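PDB 1VD3: RNase NGR3 from Nicotiana glutinosa, which probably cleaves single-stranded RNA as an endonuclease of the RNase T2 family, and here holds the nucleotide 2'-UMP in its pocket. Local coordinates for residues Gln16-Cys22 / Ser82-Pro86; Asn48-Gly52 / Cys190-Pro194. All coordinates share one frame; numbering follows the deposited sequence.

The two contacts lie on opposite sides of the chain's centre, with centres about 26 Å apart and nearest atoms about 13 Å apart, and both border places where nucleotides bind. Contact 1 joins the short helix 18-22 to the loop before helix 91-102 and holds residues of a first nucleotide site, occupied by AMP or GMP in other crystals of this protein; its Gln16 side chain is about 8 Å from the bound 2'-UMP. Contact 2 joins two surface loops beside the second site, where 2'-UMP is bound and the Asn48 side chain comes within about 3 Å of it. Strand 10-16 ends in contact 1 and passes close to contact 2.

Contact 1. Residues Gln16-Cys22 / Ser82-Pro86; sequences QWPASYC and SLACP
The backbones of Tyr21, in the short helix 18-22, and Leu83, in an irregular loop, approach with their CA atoms 7.6 Å apart, and side chains make the contact. Leu83 supplies about half of the buried surface. Its CB lies 3.4 Å from Tyr21 CD2, and the two side chains run antiparallel in passing, the phenol reaching out toward Ala84 with its ring oblique to Leu83, the leucine running back toward the helix. Tyr21 has CG anti to the backbone N (chi1 -178°), which carries the ring away from the helix to lie alongside Leu83 and brings OH to 4.1 Å from Ala84 CA. Farther in, the CD1 branch of Leu83 lies against Pro18 and Cys22, with Pro18 CB and Cys22 SG each 4.0 Å from Leu83 CD1. The Cys22 sulfur is fixed by its disulfide to Cys28, and the loop is tied to Cys29 by the disulfide of Cys85 and a backbone hydrogen bond between Leu83 and Cys29. Replacing Tyr21 with an alanine would probably strip the cover from Leu83 CB and leave the leucine freer to turn. The chemistry is thus apolar, a leucine held by an aromatic ring, a proline and a sulfur; since Gln16, Tyr21 and Leu83 all belong to the AMP site seen in another crystal of this protein, the packing probably helps set the spacing of residues that meet a nucleotide there.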
loop_
_atom_site.group_PDB
_atom_site.type_symbol
_atom_site.label_atom_id
_atom_site.label_comp_id
_atom_site.label_asym_id
_atom_site.label_seq_id
_atom_site.Cartn_x
_atom_site.Cartn_y
_atom_site.Cartn_z
ATOM N N GLN A 16 -1.365 2.755 0.992
ATOM C CA GLN A 16 -1.127 4.021 1.653
ATOM C C GLN A 16 -2.322 4.940 1.544
ATOM O O GLN A 16 -3.219 4.731 0.720
ATOM C CB GLN A 16 0.127 4.713 1.117
ATOM C CG GLN A 16 0.057 5.265 -0.277
ATOM C CD GLN A 16 1.147 6.307 -0.513
ATOM O OE1 GLN A 16 2.275 6.165 -0.032
ATOM N NE2 GLN A 16 0.817 7.351 -1.257
ATOM N N TRP A 17 -2.344 5.935 2.422
ATOM C CA TRP A 17 -3.411 6.921 2.448
ATOM C C TRP A 17 -2.835 8.104 1.691
ATOM O O TRP A 17 -1.976 8.819 2.206
ATOM C CB TRP A 17 -3.735 7.311 3.893
ATOM C CG TRP A 17 -4.913 8.230 4.015
ATOM C CD1 TRP A 17 -4.921 9.491 4.549
ATOM C CD2 TRP A 17 -6.256 7.967 3.585
ATOM N NE1 TRP A 17 -6.185 10.029 4.475
ATOM C CE2 TRP A 17 -7.023 9.118 3.887
ATOM C CE3 TRP A 17 -6.886 6.872 2.972
ATOM C CZ2 TRP A 17 -8.392 9.203 3.600
ATOM C CZ3 TRP A 17 -8.251 6.956 2.687
ATOM C CH2 TRP A 17 -8.987 8.117 3.002
ATOM N N PRO A 18 -3.300 8.321 0.450
ATOM C CA PRO A 18 -2.835 9.413 -0.406
ATOM C C PRO A 18 -2.730 10.765 0.284
ATOM O O PRO A 18 -1.730 11.468 0.138
ATOM C CB PRO A 18 -3.861 9.421 -1.537
ATOM C CG PRO A 18 -4.243 7.990 -1.649
ATOM C CD PRO A 18 -4.404 7.590 -0.196
ATOM N N ALA A 19 -3.763 11.127 1.036
ATOM C CA ALA A 19 -3.785 12.411 1.734
ATOM C C ALA A 19 -2.550 12.663 2.592
ATOM O O ALA A 19 -2.043 13.785 2.639
ATOM C CB ALA A 19 -5.044 12.517 2.590
ATOM N N SER A 20 -2.067 11.622 3.266
ATOM C CA SER A 20 -0.900 11.742 4.138
ATOM C C SER A 20 0.422 11.843 3.394
ATOM O O SER A 20 1.465 12.125 3.989
ATOM C CB SER A 20 -0.853 10.565 5.109
ATOM O OG SER A 20 -2.025 10.529 5.902
ATOM N N TYR A 21 0.389 11.595 2.093
ATOM C CA TYR A 21 1.596 11.701 1.290
ATOM C C TYR A 21 1.624 13.113 0.709
ATOM O O TYR A 21 2.683 13.641 0.369
ATOM C CB TYR A 21 1.568 10.677 0.151
ATOM C CG TYR A 21 2.806 10.684 -0.718
ATOM C CD1 TYR A 21 3.883 9.845 -0.435
ATOM C CD2 TYR A 21 2.908 11.542 -1.817
ATOM C CE1 TYR A 21 5.033 9.854 -1.224
ATOM C CE2 TYR A 21 4.051 11.562 -2.612
ATOM C CZ TYR A 21 5.109 10.713 -2.309
ATOM O OH TYR A 21 6.236 10.718 -3.091
ATOM N N CYS A 22 0.450 13.728 0.618
ATOM C CA CYS A 22 0.338 15.061 0.036
ATOM C C CYS A 22 0.241 16.247 0.984
ATOM O O CYS A 22 0.328 17.392 0.547
ATOM C CB CYS A 22 -0.842 15.083 -0.934
ATOM S SG CYS A 22 -0.537 13.975 -2.339
ATOM N N SER A 82 0.710 7.215 -8.866
ATOM C CA SER A 82 2.020 7.685 -8.446
ATOM C C SER A 82 1.776 9.122 -8.008
ATOM O O SER A 82 1.205 9.910 -8.757
ATOM C CB SER A 82 3.018 7.674 -9.602
ATOM O OG SER A 82 4.225 8.297 -9.197
ATOM N N LEU A 83 2.189 9.462 -6.793
ATOM C CA LEU A 83 1.994 10.813 -6.287
ATOM C C LEU A 83 3.290 11.609 -6.347
ATOM O O LEU A 83 3.362 12.734 -5.859
ATOM C CB LEU A 83 1.485 10.765 -4.846
ATOM C CG LEU A 83 0.165 10.016 -4.638
ATOM C CD1 LEU A 83 -0.234 10.078 -3.165
ATOM C CD2 LEU A 83 -0.912 10.627 -5.515
ATOM N N ALA A 84 4.314 11.022 -6.951
ATOM C CA ALA A 84 5.597 11.697 -7.063
ATOM C C ALA A 84 5.550 12.774 -8.140
ATOM O O ALA A 84 4.690 12.758 -9.018
ATOM C CB ALA A 84 6.691 10.688 -7.375
ATOM N N CYS A 85 6.483 13.715 -8.056
ATOM C CA CYS A 85 6.566 14.801 -9.018
ATOM C C CYS A 85 7.706 14.568 -10.001
ATOM O O CYS A 85 8.752 14.027 -9.636
ATOM C CB CYS A 85 6.788 16.130 -8.302
ATOM S SG CYS A 85 5.395 16.710 -7.285
ATOM N N PRO A 86 7.522 14.988 -11.261
ATOM C CA PRO A 86 6.306 15.650 -11.741
ATOM C C PRO A 86 5.167 14.668 -12.005
ATOM O O PRO A 86 5.372 13.450 -12.028
ATOM C CB PRO A 86 6.780 16.344 -13.012
ATOM C CG PRO A 86 7.771 15.378 -13.548
ATOM C CD PRO A 86 8.556 14.974 -12.313
#

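Contact 2. Residues Asn48-Gly52 / Cys190-Pro194; sequences NYENG and CPIFP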
loop_
_atom_site.group_PDB
_atom_site.type_symbol
_atom_site.label_atom_id
_atom_site.label_comp_id
_atom_site.label_asym_id
_atom_site.label_seq_id
_atom_site.Cartn_x
_atom_site.Cartn_y
_atom_site.Cartn_z
ATOM N N ASN A 48 9.029 -11.059 0.704
ATOM C CA ASN A 48 9.908 -10.817 1.853
ATOM C C ASN A 48 10.372 -12.117 2.516
ATOM O O ASN A 48 9.803 -13.186 2.279
ATOM C CB ASN A 48 9.160 -9.959 2.886
ATOM C CG ASN A 48 10.087 -9.121 3.751
ATOM O OD1 ASN A 48 10.745 -9.630 4.661
ATOM N ND2 ASN A 48 10.140 -7.821 3.471
ATOM N N TYR A 49 11.411 -12.008 3.344
ATOM C CA TYR A 49 11.952 -13.146 4.092
ATOM C C TYR A 49 11.564 -12.953 5.553
ATOM O O TYR A 49 11.374 -11.828 6.008
ATOM C CB TYR A 49 13.481 -13.178 4.018
ATOM C CG TYR A 49 14.061 -13.427 2.650
ATOM C CD1 TYR A 49 15.200 -12.741 2.230
ATOM C CD2 TYR A 49 13.511 -14.380 1.792
ATOM C CE1 TYR A 49 15.779 -12.995 0.995
ATOM C CE2 TYR A 49 14.085 -14.645 0.550
ATOM C CZ TYR A 49 15.221 -13.945 0.160
ATOM O OH TYR A 49 15.795 -14.193 -1.064
ATOM N N GLU A 50 11.460 -14.046 6.297
ATOM C CA GLU A 50 11.115 -13.944 7.703
ATOM C C GLU A 50 12.278 -13.400 8.533
ATOM O O GLU A 50 12.111 -13.070 9.709
ATOM C CB GLU A 50 10.657 -15.308 8.232
ATOM C CG GLU A 50 9.213 -15.616 7.867
ATOM C CD GLU A 50 8.729 -16.938 8.417
ATOM O OE1 GLU A 50 9.234 -17.365 9.478
ATOM O OE2 GLU A 50 7.832 -17.541 7.794
ATOM N N ASN A 51 13.454 -13.289 7.923
ATOM C CA ASN A 51 14.609 -12.764 8.644
ATOM C C ASN A 51 14.709 -11.239 8.547
ATOM O O ASN A 51 15.715 -10.650 8.941
ATOM C CB ASN A 51 15.910 -13.407 8.142
ATOM C CG ASN A 51 16.224 -13.063 6.696
ATOM O OD1 ASN A 51 15.641 -12.146 6.115
ATOM N ND2 ASN A 51 17.168 -13.794 6.112
ATOM N N GLY A 52 13.668 -10.602 8.018
ATOM C CA GLY A 52 13.675 -9.152 7.908
ATOM C C GLY A 52 14.258 -8.601 6.620
ATOM O O GLY A 52 14.104 -7.414 6.320
ATOM N N CYS A 190 1.161 -11.850 9.856
ATOM C CA CYS A 190 2.529 -11.494 9.521
ATOM C C CYS A 190 3.502 -12.241 10.431
ATOM O O CYS A 190 3.320 -12.272 11.650
ATOM C CB CYS A 190 2.753 -9.993 9.688
ATOM S SG CYS A 190 2.086 -8.930 8.368
ATOM N N PRO A 191 4.533 -12.873 9.847
ATOM C CA PRO A 191 5.520 -13.609 10.650
ATOM C C PRO A 191 6.340 -12.600 11.450
ATOM O O PRO A 191 6.773 -12.870 12.569
ATOM C CB PRO A 191 6.368 -14.320 9.593
ATOM C CG PRO A 191 5.415 -14.484 8.442
ATOM C CD PRO A 191 4.721 -13.147 8.413
ATOM N N ILE A 192 6.544 -11.435 10.843
ATOM C CA ILE A 192 7.292 -10.331 11.430
ATOM C C ILE A 192 6.713 -9.025 10.889
ATOM O O ILE A 192 6.037 -9.022 9.865
ATOM C CB ILE A 192 8.790 -10.373 11.041
ATOM C CG1 ILE A 192 8.925 -10.390 9.514
ATOM C CG2 ILE A 192 9.464 -11.589 11.659
ATOM C CD1 ILE A 192 10.338 -10.263 9.024
ATOM N N PHE A 193 6.972 -7.924 11.592
ATOM C CA PHE A 193 6.501 -6.603 11.175
ATOM C C PHE A 193 7.711 -5.686 11.031
ATOM O O PHE A 193 8.789 -5.997 11.538
ATOM C CB PHE A 193 5.588 -5.985 12.240
ATOM C CG PHE A 193 4.224 -6.600 12.324
ATOM C CD1 PHE A 193 3.348 -6.534 11.248
ATOM C CD2 PHE A 193 3.795 -7.197 13.504
ATOM C CE1 PHE A 193 2.058 -7.050 11.344
ATOM C CE2 PHE A 193 2.506 -7.717 13.612
ATOM C CZ PHE A 193 1.636 -7.640 12.528
ATOM N N PRO A 194 7.556 -4.559 10.316
ATOM C CA PRO A 194 8.690 -3.639 10.171
ATOM C C PRO A 194 8.967 -3.047 11.563
ATOM O O PRO A 194 8.158 -3.208 12.476
ATOM C CB PRO A 194 8.162 -2.597 9.188
ATOM C CG PRO A 194 7.231 -3.404 8.324
ATOM C CD PRO A 194 6.489 -4.228 9.353
#
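Ile192 packs its CD1 methyl against the backbone of the turn Tyr49-Gly52. This CD1 sits 3.4 Å from Glu50 O and 3.5 Å from Gly52 N. Tyr49 O is also close, 3.6 Å from Ile192 CD1, so that one methyl lies against three polar atoms of the turn. Ile192 places CG1 between its backbone N and carbonyl carbon (chi1 56°), sending CD1 to the turn while CG2 packs at 3.6 Å from Glu50 O.

The second kind of contact is aliphatic. The extended chain of Glu50 crosses the Pro191 ring at about a right angle, and its CG rests 3.6 Å from Pro191 CB; the carboxylate stays beside the CB-CG side of the ring, with Glu50 OE2 4.0 Å from Pro191 CG.

Hydrogen bonds secure each loop separately. Gly52 N bonds to Tyr49 O at 3.3 Å, Glu50 N is held by Asp9, and Ile192 O receives the hydroxyl of Tyr12, a residue of the 2'-UMP pocket.

The turn is a type I beta turn, with an isoleucine methyl from another surface loop packed against it. It directly follows strand 41-48 and Asn48, which touches the bound 2'-UMP, so the turn and its isoleucine lie next to a nucleotide pocket of the RNase T2 fold and probably border it.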